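Long-range contact in lipoprotein signal peptidase (Staphylococcus aureus, PDB 6RYO), which removes signal peptides from bacterial prolipoproteins as a membrane-embedded aspartyl protease, cutting just before the lipid-modified cysteine: residues Leu136-Ile148 / Asp152-Thr164. Sequence-based numbering, arbitrary orientation.
Sequences LTGEVVDFIDTNI and DFPIFNIADSSLT. With OLC ((2R)-2,3-dihydroxypropyl (9Z)-octadec-9-enoate), chain B; OLC ((2R)-2,3-dihydroxypropyl (9Z)-octadec-9-enoate), chain C.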
# COMPACT_ATOMS: atom_id res chain seq x y z
N LEU A 136 -10.41 -11.45 0.60
CA LEU A 136 -11.79 -11.51 0.11
C LEU A 136 -11.86 -12.15 -1.27
O LEU A 136 -12.59 -13.13 -1.47
CB LEU A 136 -12.40 -10.11 0.09
CG LEU A 136 -12.51 -9.38 1.43
CD1 LEU A 136 -13.20 -8.03 1.26
CD2 LEU A 136 -13.23 -10.24 2.46
N THR A 137 -11.10 -11.63 -2.23
CA THR A 137 -11.27 -11.99 -3.63
C THR A 137 -10.14 -12.85 -4.19
O THR A 137 -10.30 -13.40 -5.28
CB THR A 137 -11.41 -10.73 -4.49
OG1 THR A 137 -10.16 -10.02 -4.49
CG2 THR A 137 -12.49 -9.83 -3.91
N GLY A 138 -9.01 -12.97 -3.49
CA GLY A 138 -7.88 -13.65 -4.09
C GLY A 138 -7.15 -12.86 -5.15
O GLY A 138 -6.32 -13.42 -5.86
N GLU A 139 -7.45 -11.57 -5.27
CA GLU A 139 -6.81 -10.70 -6.25
C GLU A 139 -6.62 -9.33 -5.61
O GLU A 139 -7.00 -9.10 -4.46
CB GLU A 139 -7.64 -10.60 -7.54
CG GLU A 139 -7.73 -11.88 -8.33
CD GLU A 139 -8.74 -11.80 -9.45
OE1 GLU A 139 -9.51 -10.82 -9.50
OE2 GLU A 139 -8.74 -12.72 -10.30
N VAL A 140 -6.03 -8.41 -6.37
CA VAL A 140 -5.83 -7.03 -5.93
C VAL A 140 -6.28 -6.11 -7.05
O VAL A 140 -5.89 -6.29 -8.21
CB VAL A 140 -4.36 -6.76 -5.56
CG1 VAL A 140 -4.15 -5.28 -5.28
CG2 VAL A 140 -3.96 -7.58 -4.35
N VAL A 141 -7.10 -5.12 -6.71
CA VAL A 141 -7.59 -4.15 -7.69
C VAL A 141 -6.50 -3.12 -7.96
O VAL A 141 -6.04 -2.43 -7.04
CB VAL A 141 -8.88 -3.47 -7.21
CG1 VAL A 141 -9.24 -2.29 -8.11
CG2 VAL A 141 -10.01 -4.47 -7.17
N ASP A 142 -6.07 -3.02 -9.21
CA ASP A 142 -5.09 -2.04 -9.64
C ASP A 142 -5.73 -1.14 -10.69
O ASP A 142 -6.32 -1.63 -11.65
CB ASP A 142 -3.85 -2.72 -10.22
CG ASP A 142 -3.02 -3.42 -9.16
OD1 ASP A 142 -3.04 -2.97 -7.99
OD2 ASP A 142 -2.35 -4.41 -9.49
N PHE A 143 -5.60 0.18 -10.50
CA PHE A 143 -6.22 1.12 -11.43
C PHE A 143 -5.34 2.31 -11.82
O PHE A 143 -5.67 2.97 -12.81
CB PHE A 143 -7.53 1.66 -10.84
CG PHE A 143 -7.39 2.28 -9.48
CD1 PHE A 143 -7.48 1.50 -8.34
CD2 PHE A 143 -7.17 3.64 -9.34
CE1 PHE A 143 -7.35 2.06 -7.08
CE2 PHE A 143 -7.04 4.21 -8.09
CZ PHE A 143 -7.13 3.42 -6.96
N ILE A 144 -4.25 2.60 -11.12
CA ILE A 144 -3.44 3.77 -11.44
C ILE A 144 -2.47 3.41 -12.56
O ILE A 144 -1.60 2.55 -12.39
CB ILE A 144 -2.69 4.29 -10.20
CG1 ILE A 144 -3.69 4.79 -9.15
CG2 ILE A 144 -1.73 5.39 -10.58
CD1 ILE A 144 -3.03 5.34 -7.90
N ASP A 145 -2.60 4.09 -13.69
CA ASP A 145 -1.83 3.81 -14.90
C ASP A 145 -1.22 5.11 -15.39
O ASP A 145 -1.92 5.97 -15.93
CB ASP A 145 -2.72 3.18 -15.97
CG ASP A 145 -1.95 2.78 -17.22
OD1 ASP A 145 -0.70 2.82 -17.19
OD2 ASP A 145 -2.59 2.43 -18.22
N THR A 146 0.09 5.27 -15.20
CA THR A 146 0.79 6.50 -15.55
C THR A 146 1.98 6.19 -16.44
O THR A 146 2.38 5.03 -16.61
CB THR A 146 1.26 7.25 -14.29
OG1 THR A 146 2.46 6.66 -13.80
CG2 THR A 146 0.20 7.22 -13.20
N ASN A 147 2.53 7.25 -17.03
CA ASN A 147 3.77 7.18 -17.80
C ASN A 147 4.80 8.15 -17.25
O ASN A 147 5.69 8.62 -17.97
CB ASN A 147 3.50 7.46 -19.28
CG ASN A 147 4.63 6.98 -20.19
OD1 ASN A 147 5.45 6.16 -19.79
ND2 ASN A 147 4.66 7.50 -21.41
N ILE A 148 4.69 8.47 -15.96
CA ILE A 148 5.63 9.39 -15.33
C ILE A 148 6.93 8.69 -14.98
O ILE A 148 8.01 9.29 -15.04
CB ILE A 148 4.99 10.04 -14.09
CG1 ILE A 148 3.64 10.66 -14.44
CG2 ILE A 148 5.91 11.09 -13.49
CD1 ILE A 148 3.73 11.75 -15.49
N ASP A 152 5.72 0.55 -18.99
CA ASP A 152 5.76 -0.81 -18.44
C ASP A 152 5.91 -0.81 -16.93
O ASP A 152 6.14 -1.87 -16.34
CB ASP A 152 6.86 -1.66 -19.08
CG ASP A 152 6.64 -1.86 -20.56
OD1 ASP A 152 5.89 -2.79 -20.93
OD2 ASP A 152 7.17 -1.06 -21.35
N PHE A 153 5.78 0.34 -16.29
CA PHE A 153 5.61 0.38 -14.85
C PHE A 153 4.20 -0.11 -14.53
O PHE A 153 3.23 0.43 -15.06
CB PHE A 153 5.83 1.80 -14.32
CG PHE A 153 6.10 1.87 -12.85
CD1 PHE A 153 7.30 1.41 -12.33
CD2 PHE A 153 5.16 2.40 -11.98
CE1 PHE A 153 7.56 1.47 -10.97
CE2 PHE A 153 5.41 2.46 -10.62
CZ PHE A 153 6.61 2.00 -10.12
N PRO A 154 4.06 -1.14 -13.70
CA PRO A 154 2.76 -1.82 -13.58
C PRO A 154 1.68 -0.91 -13.00
O PRO A 154 1.95 0.10 -12.36
CB PRO A 154 3.07 -2.98 -12.63
CG PRO A 154 4.24 -2.51 -11.83
CD PRO A 154 5.07 -1.70 -12.78
N ILE A 155 0.43 -1.31 -13.26
CA ILE A 155 -0.72 -0.60 -12.72
C ILE A 155 -0.80 -0.87 -11.22
O ILE A 155 -0.84 -2.03 -10.79
CB ILE A 155 -2.01 -1.02 -13.43
CG1 ILE A 155 -1.83 -0.91 -14.95
CG2 ILE A 155 -3.18 -0.18 -12.98
CD1 ILE A 155 -3.00 -1.44 -15.75
N PHE A 156 -0.81 0.19 -10.42
CA PHE A 156 -0.82 0.07 -8.97
C PHE A 156 -2.03 0.81 -8.39
O PHE A 156 -2.91 1.27 -9.11
CB PHE A 156 0.50 0.57 -8.37
CG PHE A 156 0.80 2.01 -8.67
CD1 PHE A 156 1.41 2.37 -9.87
CD2 PHE A 156 0.49 3.01 -7.76
CE1 PHE A 156 1.69 3.69 -10.15
CE2 PHE A 156 0.78 4.33 -8.03
CZ PHE A 156 1.38 4.67 -9.23
N ASN A 157 -2.06 0.91 -7.06
CA ASN A 157 -3.21 1.47 -6.35
C ASN A 157 -2.71 2.31 -5.18
O ASN A 157 -1.52 2.58 -5.04
CB ASN A 157 -4.16 0.35 -5.91
CG ASN A 157 -3.44 -0.76 -5.17
OD1 ASN A 157 -2.53 -0.51 -4.38
ND2 ASN A 157 -3.85 -2.00 -5.42
N ILE A 158 -3.65 2.74 -4.34
CA ILE A 158 -3.31 3.58 -3.19
C ILE A 158 -2.49 2.79 -2.17
O ILE A 158 -1.53 3.31 -1.59
CB ILE A 158 -4.59 4.17 -2.56
CG1 ILE A 158 -5.36 4.99 -3.60
CG2 ILE A 158 -4.24 5.02 -1.36
CD1 ILE A 158 -4.61 6.21 -4.09
N ALA A 159 -2.86 1.53 -1.93
CA ALA A 159 -2.12 0.70 -0.98
C ALA A 159 -0.66 0.55 -1.40
O ALA A 159 0.24 0.55 -0.56
CB ALA A 159 -2.78 -0.67 -0.84
N ASP A 160 -0.42 0.41 -2.71
CA ASP A 160 0.96 0.40 -3.20
C ASP A 160 1.64 1.74 -2.98
O ASP A 160 2.83 1.80 -2.66
CB ASP A 160 0.99 0.01 -4.68
CG ASP A 160 0.44 -1.38 -4.93
OD1 ASP A 160 0.65 -2.27 -4.08
OD2 ASP A 160 -0.21 -1.58 -5.98
N SER A 161 0.89 2.84 -3.15
CA SER A 161 1.47 4.17 -2.99
C SER A 161 1.88 4.43 -1.55
O SER A 161 2.97 4.97 -1.30
CB SER A 161 0.47 5.23 -3.46
OG SER A 161 0.01 4.94 -4.77
N SER A 162 1.02 4.08 -0.59
CA SER A 162 1.35 4.28 0.82
C SER A 162 2.58 3.48 1.22
O SER A 162 3.43 3.96 1.98
CB SER A 162 0.15 3.91 1.69
OG SER A 162 0.46 4.01 3.06
N LEU A 163 2.69 2.25 0.72
CA LEU A 163 3.87 1.43 0.99
C LEU A 163 5.13 2.09 0.44
O LEU A 163 6.14 2.21 1.14
CB LEU A 163 3.69 0.03 0.41
CG LEU A 163 2.73 -0.91 1.15
CD1 LEU A 163 2.29 -2.05 0.25
CD2 LEU A 163 3.39 -1.45 2.40
N THR A 164 5.09 2.52 -0.82
CA THR A 164 6.26 3.13 -1.44
C THR A 164 6.67 4.40 -0.70
O THR A 164 7.86 4.63 -0.45
CB THR A 164 5.98 3.43 -2.91
OG1 THR A 164 5.80 2.20 -3.62
CG2 THR A 164 7.14 4.21 -3.53
C10 OLC B . 1.98 8.71 -5.51
C9 OLC B . 2.92 8.02 -4.89
C11 OLC B . 2.21 9.21 -6.93
C8 OLC B . 4.24 7.72 -5.61
C24 OLC B . 1.69 -3.40 -9.30
C12 OLC B . 0.87 9.25 -7.67
C7 OLC B . 4.67 6.28 -5.34
C13 OLC B . 1.04 8.57 -9.03
C6 OLC B . 4.15 5.38 -6.45
C14 OLC B . 0.20 9.31 -10.06
C5 OLC B . 4.63 3.96 -6.20
C4 OLC B . 4.01 3.00 -7.21
C3 OLC B . 4.16 1.57 -6.70
C2 OLC B . 4.22 0.61 -7.88
C21 OLC B . 3.69 -3.10 -7.83
C1 OLC B . 4.03 -0.82 -7.39
C22 OLC B . 2.37 -3.84 -8.01
O19 OLC B . 4.32 -1.11 -6.27
O25 OLC B . 1.08 -4.50 -9.91
O23 OLC B . 2.61 -5.22 -8.08
O20 OLC B . 3.51 -1.78 -8.25
C18 OLC C . -2.45 8.78 -5.54
C10 OLC C . 0.32 8.84 2.12
C9 OLC C . 0.54 9.85 2.95
C17 OLC C . -1.37 8.21 -4.63
C11 OLC C . -1.10 8.34 1.89
C8 OLC C . -0.62 10.52 3.68
C24 OLC C . 3.44 17.62 12.41
C16 OLC C . -0.96 9.29 -3.63
C12 OLC C . -1.14 7.52 0.60
C7 OLC C . -0.19 11.91 4.15
C15 OLC C . -2.05 9.42 -2.57
C13 OLC C . -0.91 8.46 -0.58
C6 OLC C . 0.84 11.80 5.27
C14 OLC C . -1.99 8.22 -1.63
C5 OLC C . 0.16 11.89 6.63
C4 OLC C . 0.17 13.34 7.12
C3 OLC C . 1.10 13.46 8.33
C2 OLC C . 0.39 14.20 9.45
C21 OLC C . 1.47 16.52 11.34
C1 OLC C . 1.32 14.29 10.67
C22 OLC C . 1.98 17.22 12.60
O19 OLC C . 2.25 13.56 10.76
O25 OLC C . 4.02 17.85 13.67
O23 OLC C . 1.20 18.36 12.85
O20 OLC C . 1.06 15.23 11.68
O HOH W 1 1.29 1.25 -17.68
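Asn157 holds CG between its backbone N and carbonyl carbon (chi1 50°), which turns the amide toward strand 140-146. Ile144 has CG2 anti to its backbone N, and this methyl lies over one face of the Phe156 ring, offset toward the rim. The CH-pi distance from Ile144 CG2 to the ring centroid of Phe156 is 3.8 Å. The acyl chain of a monoolein covers the opposite face, so the ring is sandwiched.

Asn157 uses both ends of its amide. Asn157 ND2 donates to Val141 O over 2.8 Å, almost straight at 173° and close to the amide plane. Asn157 OD1 accepts from Asp160 N at 2.8 Å, which caps the helix beginning at Ile158. Asp160 OD2 in turn accepts from Asn157 N, and the two residues form a capping box.

The backbones are joined by one antiparallel hydrogen-bonded pair, Ile144 with Phe156. Ile144 N to Phe156 O is 2.8 Å, and Phe156 N to Ile144 O is 3.2 Å. Phe156 O also takes Phe143 N, from above its carbonyl plane. Phe143 and Ile144 therefore share one partner in a classic beta bulge. The Phe143 ring meets Asn157 CB and Ile158 CG1, and Ile144 CD1 extends to Ile158 CD1.

Asp142 OD1 and Asp160 OD2 stand 3.7 Å apart. Each of these oxygens is hydrogen-bonded to a polar side chain of the bound peptide. Asn130 of helix 114-137 donates to Asp160 OD1. Asp142 and Asp160 are the predicted catalytic pair. A strand aspartate facing an aspartate in the first turn of a transmembrane helix forms the aspartyl dyad of peptidase family A8, here occupied by the bound peptide.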